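Local coordinates for protein haloacid dehalogenase-like hydrolase (Bacteroides thetaiotaomicron, PDB 2RB5) that probably acts as a magnesium-dependent phosphatase of the haloacid dehalogenase (HAD) superfamily, with tungstate bound beside the magnesium ion here, at residues 3-8 against 207-212; 7-12 against 41-46. All blocks are in the same frame, centred on the assembly; numbering follows the deposited sequence.

Contact 1: residues 3-8 against 207-212; sequences KALFFD and MSFGDG. With MG (magnesium ion), chain B; WO6 (trioxido(oxo)tungsten), chain C.
The rings of Phe7 and Phe209 lie side by side as an offset stack, their centroids 4.4 Å apart and their planes only 18° from parallel. The overlap is partial: Phe7 CE2 sits over one face of the Phe209 ring, displaced toward its rim, and comes within 3.4 Å of Phe209 CD1. Both side chains turn CG anti to the carbonyl carbon, which sends the two rings the same way from the sheet. Leu5 CD2 meets the edge of the Phe209 ring and lies 4.0 Å from Met207 CB, and helix 250-258 covers this face through Ile251, Met255 and Phe258. Phe6 and Ser208 occupy the other face, where Phe6 packs on helix 188-199 and Ser208 OG is hydrogen-bonded to Met218 O.

Between the faces, strand 4-7 and the 207-210 part of strand 206-210 run parallel, their axes approaching to 4.7 Å. Four backbone hydrogen bonds fix the register, from Met207 N to Ala4 O at the start to Asp8 N to Phe209 O (3.1 Å, 170° at the hydrogen) at the end. These are adjacent central strands of the Rossmann-like HAD core, whose metal site lies at their C-terminal ends.

There the close hydrophobic fit gives way to a hydrated ionic site. Asp8 OD1 and Asp211 OD1 approach to 2.8 Å, a distance explained by the magnesium ion that each binds at 2.1 Å; its positive charge probably offsets their repulsion. Asp211, partly exposed, is the more open member, and its OD2 accepts a hydrogen bond from one of two metal-bound waters. Asp8 puts CG anti to its backbone N (chi1 176°), and its carboxylate bridges two centres, OD1 on magnesium and OD2 2.3 Å from the tungsten; Thr12 OG1 donates a hydrogen bond to the same OD1.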
ATOM      1  N   LYS A   3      12.332   6.606  15.426  1.00  7.96           N
ATOM      2  CA  LYS A   3      13.395   6.605  14.445  1.00  8.18           C
ATOM      3  C   LYS A   3      12.915   6.354  13.014  1.00  7.16           C
ATOM      4  O   LYS A   3      13.644   6.715  12.084  1.00  7.88           O
ATOM      5  CB  LYS A   3      14.469   5.566  14.796  1.00  8.93           C
ATOM      6  CG  LYS A   3      15.243   5.929  16.057  1.00 11.21           C
ATOM      7  CD  LYS A   3      16.424   5.036  16.346  1.00 15.73           C
ATOM      8  CE  LYS A   3      17.457   5.646  17.279  1.00 21.02           C
ATOM      9  NZ  LYS A   3      18.670   4.823  17.586  1.00 24.97           N
ATOM     10  N   ALA A   4      11.784   5.730  12.815  1.00  7.16           N
ATOM     11  CA  ALA A   4      11.314   5.323  11.505  1.00  6.89           C
ATOM     12  C   ALA A   4       9.844   5.674  11.364  1.00  6.67           C
ATOM     13  O   ALA A   4       9.031   5.326  12.231  1.00  7.33           O
ATOM     14  CB  ALA A   4      11.459   3.839  11.304  1.00  7.83           C
ATOM     15  N   LEU A   5       9.525   6.342  10.251  1.00  6.22           N
ATOM     16  CA  LEU A   5       8.173   6.746   9.887  1.00  6.04           C
ATOM     17  C   LEU A   5       7.741   5.924   8.688  1.00  6.08           C
ATOM     18  O   LEU A   5       8.480   5.833   7.704  1.00  7.29           O
ATOM     19  CB  LEU A   5       8.117   8.216   9.506  1.00  6.77           C
ATOM     20  CG  LEU A   5       8.721   9.190  10.514  1.00  6.68           C
ATOM     21  CD1 LEU A   5       8.627  10.606   9.982  1.00  8.39           C
ATOM     22  CD2 LEU A   5       8.074   9.101  11.874  1.00  7.60           C
ATOM     23  N   PHE A   6       6.537   5.355   8.737  1.00  5.83           N
ATOM     24  CA  PHE A   6       5.991   4.554   7.652  1.00  5.66           C
ATOM     25  C   PHE A   6       4.709   5.175   7.150  1.00  5.70           C
ATOM     26  O   PHE A   6       3.726   5.252   7.917  1.00  6.87           O
ATOM     27  CB  PHE A   6       5.688   3.113   8.135  1.00  6.42           C
ATOM     28  CG  PHE A   6       6.963   2.392   8.510  1.00  6.24           C
ATOM     29  CD1 PHE A   6       7.459   2.413   9.808  1.00  6.49           C
ATOM     30  CD2 PHE A   6       7.696   1.727   7.535  1.00  6.20           C
ATOM     31  CE1 PHE A   6       8.658   1.770  10.107  1.00  6.94           C
ATOM     32  CE2 PHE A   6       8.877   1.090   7.836  1.00  6.39           C
ATOM     33  CZ  PHE A   6       9.362   1.107   9.138  1.00  6.97           C
ATOM     34  N   PHE A   7       4.698   5.604   5.909  1.00  5.76           N
ATOM     35  CA  PHE A   7       3.566   6.312   5.336  1.00  6.18           C
ATOM     36  C   PHE A   7       2.901   5.516   4.225  1.00  6.05           C
ATOM     37  O   PHE A   7       3.517   5.226   3.204  1.00  6.37           O
ATOM     38  CB  PHE A   7       3.996   7.634   4.710  1.00  6.32           C
ATOM     39  CG  PHE A   7       4.525   8.645   5.690  1.00  6.38           C
ATOM     40  CD1 PHE A   7       5.893   8.813   5.881  1.00  6.88           C
ATOM     41  CD2 PHE A   7       3.666   9.457   6.417  1.00  6.62           C
ATOM     42  CE1 PHE A   7       6.373   9.736   6.788  1.00  7.22           C
ATOM     43  CE2 PHE A   7       4.153  10.377   7.317  1.00  7.37           C
ATOM     44  CZ  PHE A   7       5.503  10.519   7.512  1.00  7.46           C
ATOM     45  N   ASP A   8       1.597   5.244   4.397  1.00  6.20           N
ATOM     46  CA  ASP A   8       0.759   4.919   3.244  1.00  6.47           C
ATOM     47  C   ASP A   8       0.791   6.106   2.259  1.00  6.33           C
ATOM     48  O   ASP A   8       1.041   7.250   2.648  1.00  6.80           O
ATOM     49  CB  ASP A   8      -0.639   4.639   3.754  1.00  7.03           C
ATOM     50  CG  ASP A   8      -1.647   4.384   2.660  1.00  7.65           C
ATOM     51  OD1 ASP A   8      -2.676   5.086   2.630  1.00  7.71           O
ATOM     52  OD2 ASP A   8      -1.357   3.461   1.850  1.00  7.92           O
ATOM     53  N   MET A 207       6.709   4.534  13.881  1.00  6.20           N
ATOM     54  CA  MET A 207       5.461   5.246  13.778  1.00  6.22           C
ATOM     55  C   MET A 207       4.895   5.013  12.380  1.00  5.74           C
ATOM     56  O   MET A 207       5.637   5.158  11.414  1.00  6.81           O
ATOM     57  CB  MET A 207       5.648   6.746  14.057  1.00  6.60           C
ATOM     58  CG  MET A 207       4.384   7.582  14.023  1.00  7.48           C
ATOM     59  SD  MET A 207       4.663   9.313  14.410  1.00  9.10           S
ATOM     60  CE  MET A 207       4.998   9.169  16.166  1.00 10.57           C
ATOM     61  N   SER A 208       3.611   4.690  12.290  1.00  5.91           N
ATOM     62  CA  SER A 208       2.945   4.473  10.998  1.00  6.20           C
ATOM     63  C   SER A 208       1.782   5.432  10.838  1.00  6.43           C
ATOM     64  O   SER A 208       1.211   5.931  11.834  1.00  6.89           O
ATOM     65  CB  SER A 208       2.524   3.022  10.857  1.00  6.82           C
ATOM     66  OG  SER A 208       1.564   2.729  11.867  1.00  7.26           O
ATOM     67  N   PHE A 209       1.422   5.670   9.593  1.00  6.13           N
ATOM     68  CA  PHE A 209       0.381   6.604   9.183  1.00  6.39           C
ATOM     69  C   PHE A 209      -0.459   5.979   8.082  1.00  6.33           C
ATOM     70  O   PHE A 209       0.101   5.513   7.080  1.00  6.65           O
ATOM     71  CB  PHE A 209       0.974   7.909   8.621  1.00  6.47           C
ATOM     72  CG  PHE A 209       1.892   8.653   9.554  1.00  6.30           C
ATOM     73  CD1 PHE A 209       3.214   8.220   9.756  1.00  6.85           C
ATOM     74  CD2 PHE A 209       1.456   9.776  10.206  1.00  7.39           C
ATOM     75  CE1 PHE A 209       4.043   8.942  10.568  1.00  7.85           C
ATOM     76  CE2 PHE A 209       2.337  10.520  11.016  1.00  8.24           C
ATOM     77  CZ  PHE A 209       3.641  10.097  11.209  1.00  8.57           C
ATOM     78  N   GLY A 210      -1.769   5.954   8.246  1.00  6.55           N
ATOM     79  CA  GLY A 210      -2.623   5.363   7.233  1.00  6.96           C
ATOM     80  C   GLY A 210      -4.054   5.806   7.326  1.00  6.98           C
ATOM     81  O   GLY A 210      -4.498   6.400   8.310  1.00  7.61           O
ATOM     82  N   ASP A 211      -4.794   5.472   6.266  1.00  7.52           N
ATOM     83  CA  ASP A 211      -6.194   5.814   6.108  1.00  7.88           C
ATOM     84  C   ASP A 211      -7.091   4.611   5.800  1.00  8.05           C
ATOM     85  O   ASP A 211      -8.305   4.832   5.783  1.00 10.01           O
ATOM     86  CB  ASP A 211      -6.440   6.846   5.014  1.00  8.53           C
ATOM     87  CG  ASP A 211      -6.287   6.254   3.633  1.00  8.38           C
ATOM     88  OD1 ASP A 211      -5.279   5.528   3.433  1.00  8.32           O
ATOM     89  OD2 ASP A 211      -7.182   6.441   2.774  1.00  9.53           O
ATOM     90  N   GLY A 212      -6.545   3.473   5.523  1.00  8.60           N
ATOM     91  CA  GLY A 212      -7.327   2.386   4.889  1.00  9.31           C
ATOM     92  C   GLY A 212      -7.260   1.083   5.632  1.00  8.76           C
ATOM     93  O   GLY A 212      -6.443   0.827   6.528  1.00  8.69           O
TER
HETATM   94 MG    MG B 701      -4.498   4.658   1.742  1.00  7.99          MG
HETATM   95  W   WO6 C 801      -2.029   2.889  -0.260  1.00 10.28           W
HETATM   96  O1  WO6 C 801      -2.382   2.455  -1.990  1.00 11.43           O
HETATM   97  O2  WO6 C 801      -3.472   3.751   0.174  1.00  8.37           O
HETATM   98  O3  WO6 C 801      -0.663   3.784  -0.662  1.00  9.42           O
HETATM   99  O4  WO6 C 801      -1.877   1.277   0.187  1.00  9.18           O
HETATM  100  O   HOH W   1      -6.390   4.516   0.939  1.00  9.61           O
HETATM  101  O   HOH W   2      -4.576   2.803   2.729  1.00  8.66           O

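Contact 2: residues 7-12 against 41-46; sequences FDIDGT and IATGRP. With MG (magnesium ion), chain B; WO6 (trioxido(oxo)tungsten), chain C.
The carboxylate of Asp10 meets the guanidinium of Arg45 at its edge, the two planes nearly coplanar at 28°. Arg45 grips side-on, one nitrogen to each oxygen: NE reaches the syn lone pair of Asp10 OD2 at 2.8 Å, almost straight (178°) and in the guanidinium plane, whereas NH2 reaches Asp10 OD1 from a tilted position. Asp8, Asp10 and Thr12 fit the DxDx(T/V) signature of HAD enzymes; here the backbone O of Asp10 binds magnesium, while its carboxylate pairs with Arg45. An extended chain from CG to NE carries the guanidinium to Asp10, and Arg45 NH1 is hydrogen-bonded to Ile49 O. A leucine here would probably leave the buried Asp10 carboxylate without its charge partner and freer to turn beside the tungstate.

Strand pairing begins the contact, with a hydrogen bond from Ala42 N to Phe7 O. Beyond it, Ile9 crosses Ile41, CD1 lying 3.8 Å from Ile41 CG2, and the same methyl touches Thr43. The tungstate lies between the segments and takes hydrogen bonds from both: Ile9 N, Asp10 N and Thr43 OG1 all donate to its O3, while Gly44 N donates to O4. With OG1 anti to its backbone N (chi1 -176°), Thr43 faces O3 at 2.8 Å and also closes an ST turn, in which Thr43 OG1 accepts from Arg45 N at 3.0 Å.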
ATOM      1  N   PHE A   7       4.698   5.604   5.909  1.00  5.76           N
ATOM      2  CA  PHE A   7       3.566   6.312   5.336  1.00  6.18           C
ATOM      3  C   PHE A   7       2.901   5.516   4.225  1.00  6.05           C
ATOM      4  O   PHE A   7       3.517   5.226   3.204  1.00  6.37           O
ATOM      5  CB  PHE A   7       3.996   7.634   4.710  1.00  6.32           C
ATOM      6  CG  PHE A   7       4.525   8.645   5.690  1.00  6.38           C
ATOM      7  CD1 PHE A   7       5.893   8.813   5.881  1.00  6.88           C
ATOM      8  CD2 PHE A   7       3.666   9.457   6.417  1.00  6.62           C
ATOM      9  CE1 PHE A   7       6.373   9.736   6.788  1.00  7.22           C
ATOM     10  CE2 PHE A   7       4.153  10.377   7.317  1.00  7.37           C
ATOM     11  CZ  PHE A   7       5.503  10.519   7.512  1.00  7.46           C
ATOM     12  N   ASP A   8       1.597   5.244   4.397  1.00  6.20           N
ATOM     13  CA  ASP A   8       0.759   4.919   3.244  1.00  6.47           C
ATOM     14  C   ASP A   8       0.791   6.106   2.259  1.00  6.33           C
ATOM     15  O   ASP A   8       1.041   7.250   2.648  1.00  6.80           O
ATOM     16  CB  ASP A   8      -0.639   4.639   3.754  1.00  7.03           C
ATOM     17  CG  ASP A   8      -1.647   4.384   2.660  1.00  7.65           C
ATOM     18  OD1 ASP A   8      -2.676   5.086   2.630  1.00  7.71           O
ATOM     19  OD2 ASP A   8      -1.357   3.461   1.850  1.00  7.92           O
ATOM     20  N   ILE A   9       0.493   5.805   0.989  1.00  6.57           N
ATOM     21  CA  ILE A   9       0.416   6.869  -0.012  1.00  7.03           C
ATOM     22  C   ILE A   9      -1.006   7.406  -0.130  1.00  7.33           C
ATOM     23  O   ILE A   9      -1.299   8.557   0.262  1.00  7.95           O
ATOM     24  CB  ILE A   9       0.936   6.452  -1.404  1.00  7.02           C
ATOM     25  CG1 ILE A   9       2.384   5.943  -1.343  1.00  7.00           C
ATOM     26  CG2 ILE A   9       0.814   7.624  -2.346  1.00  8.77           C
ATOM     27  CD1 ILE A   9       2.842   5.306  -2.647  1.00  7.54           C
ATOM     28  N   ASP A  10      -1.917   6.644  -0.689  1.00  7.77           N
ATOM     29  CA  ASP A  10      -3.224   7.176  -1.104  1.00  8.63           C
ATOM     30  C   ASP A  10      -4.107   7.420   0.094  1.00  8.27           C
ATOM     31  O   ASP A  10      -4.395   6.558   0.899  1.00  8.60           O
ATOM     32  CB  ASP A  10      -3.873   6.196  -2.057  1.00 10.33           C
ATOM     33  CG  ASP A  10      -3.009   6.009  -3.284  1.00 10.53           C
ATOM     34  OD1 ASP A  10      -2.928   6.928  -4.107  1.00 13.50           O
ATOM     35  OD2 ASP A  10      -2.333   4.921  -3.380  1.00 11.45           O
ATOM     36  N   GLY A  11      -4.527   8.705   0.223  1.00  8.54           N
ATOM     37  CA  GLY A  11      -5.324   9.117   1.363  1.00  8.62           C
ATOM     38  C   GLY A  11      -4.519   9.480   2.603  1.00  7.96           C
ATOM     39  O   GLY A  11      -5.112   9.874   3.611  1.00  9.22           O
ATOM     40  N   THR A  12      -3.210   9.334   2.546  1.00  7.36           N
ATOM     41  CA  THR A  12      -2.300   9.567   3.667  1.00  7.25           C
ATOM     42  C   THR A  12      -1.277  10.632   3.317  1.00  7.19           C
ATOM     43  O   THR A  12      -1.241  11.688   3.989  1.00  7.67           O
ATOM     44  CB  THR A  12      -1.695   8.220   4.115  1.00  7.25           C
ATOM     45  OG1 THR A  12      -2.763   7.347   4.508  1.00  7.91           O
ATOM     46  CG2 THR A  12      -0.756   8.443   5.285  1.00  7.33           C
ATOM     47  N   ILE A  41       7.979   4.561   2.599  1.00  6.09           N
ATOM     48  CA  ILE A  41       6.669   4.370   1.972  1.00  6.51           C
ATOM     49  C   ILE A  41       6.188   2.963   2.292  1.00  6.23           C
ATOM     50  O   ILE A  41       6.975   2.014   2.245  1.00  7.11           O
ATOM     51  CB  ILE A  41       6.816   4.604   0.456  1.00  7.13           C
ATOM     52  CG1 ILE A  41       7.285   6.037   0.181  1.00  7.43           C
ATOM     53  CG2 ILE A  41       5.567   4.205  -0.289  1.00  8.53           C
ATOM     54  CD1 ILE A  41       6.345   7.115   0.665  1.00  9.70           C
ATOM     55  N   ALA A  42       4.890   2.824   2.592  1.00  6.61           N
ATOM     56  CA  ALA A  42       4.270   1.534   2.848  1.00  6.38           C
ATOM     57  C   ALA A  42       2.961   1.502   2.105  1.00  6.45           C
ATOM     58  O   ALA A  42       1.950   2.041   2.609  1.00  7.10           O
ATOM     59  CB  ALA A  42       4.139   1.298   4.342  1.00  7.51           C
ATOM     60  N   THR A  43       2.945   0.884   0.932  1.00  6.69           N
ATOM     61  CA  THR A  43       1.837   0.994   0.009  1.00  7.00           C
ATOM     62  C   THR A  43       1.427  -0.353  -0.571  1.00  6.67           C
ATOM     63  O   THR A  43       2.225  -1.274  -0.722  1.00  6.85           O
ATOM     64  CB  THR A  43       2.236   1.979  -1.144  1.00  7.17           C
ATOM     65  OG1 THR A  43       1.123   2.176  -2.025  1.00  7.68           O
ATOM     66  CG2 THR A  43       3.383   1.497  -1.987  1.00  7.36           C
ATOM     67  N   GLY A  44       0.127  -0.461  -0.892  1.00  7.46           N
ATOM     68  CA  GLY A  44      -0.375  -1.524  -1.685  1.00  7.77           C
ATOM     69  C   GLY A  44       0.005  -1.415  -3.150  1.00  7.62           C
ATOM     70  O   GLY A  44      -0.083  -2.407  -3.870  1.00  9.06           O
ATOM     71  N   ARG A  45       0.377  -0.250  -3.630  1.00  7.48           N
ATOM     72  CA  ARG A  45       0.776  -0.110  -5.003  1.00  8.09           C
ATOM     73  C   ARG A  45       2.060  -0.905  -5.270  1.00  7.83           C
ATOM     74  O   ARG A  45       2.988  -0.842  -4.460  1.00  8.38           O
ATOM     75  CB  ARG A  45       1.046   1.352  -5.372  1.00  8.70           C
ATOM     76  CG  ARG A  45      -0.192   2.234  -5.367  1.00  8.90           C
ATOM     77  CD  ARG A  45       0.165   3.660  -5.759  1.00  9.81           C
ATOM     78  NE  ARG A  45      -0.975   4.546  -5.800  1.00  9.85           N
ATOM     79  CZ  ARG A  45      -1.413   5.192  -6.863  1.00 10.35           C
ATOM     80  NH1 ARG A  45      -0.861   5.066  -8.042  1.00 12.50           N
ATOM     81  NH2 ARG A  45      -2.449   6.009  -6.726  1.00 11.78           N
ATOM     82  N   PRO A  46       2.173  -1.532  -6.423  1.00  8.41           N
ATOM     83  CA  PRO A  46       3.481  -1.935  -6.919  1.00  9.09           C
ATOM     84  C   PRO A  46       4.275  -0.736  -7.392  1.00  8.48           C
ATOM     85  O   PRO A  46       3.706   0.281  -7.791  1.00  9.08           O
ATOM     86  CB  PRO A  46       3.180  -2.885  -8.081  1.00 11.44           C
ATOM     87  CG  PRO A  46       1.833  -2.559  -8.478  1.00 14.22           C
ATOM     88  CD  PRO A  46       1.079  -1.988  -7.312  1.00 10.13           C
TER
HETATM   89 MG    MG B 701      -4.498   4.658   1.742  1.00  7.99          MG
HETATM   90  W   WO6 C 801      -2.029   2.889  -0.260  1.00 10.28           W
HETATM   91  O1  WO6 C 801      -2.382   2.455  -1.990  1.00 11.43           O
HETATM   92  O2  WO6 C 801      -3.472   3.751   0.174  1.00  8.37           O
HETATM   93  O3  WO6 C 801      -0.663   3.784  -0.662  1.00  9.42           O
HETATM   94  O4  WO6 C 801      -1.877   1.277   0.187  1.00  9.18           O
HETATM   95  O   HOH W   2      -4.576   2.803   2.729  1.00  8.66           O
HETATM   96  O   HOH W   1      -6.390   4.516   0.939  1.00  9.61           O

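Overall arrangement
Contacts 1 and 2 share Phe7 and Asp8, and their centres lie 9 Å apart. Both start from the same early part of the chain: contact 2 closes first, onto residues 41-46, and contact 1 much later, onto 207-212. In the mixed sheet, strand 4-7 runs between 38-42 and 206-210, all three parallel, so the contacts flank the first strand on its two sides. They also meet directly, with Asp211 OD1 2.9 Å from Asp10 O where both bind magnesium. The metal and tungstate touch both contacts, which places a single site at the strand ends, built from parts distant in sequence and consistent with the phosphatase role inferred for the family.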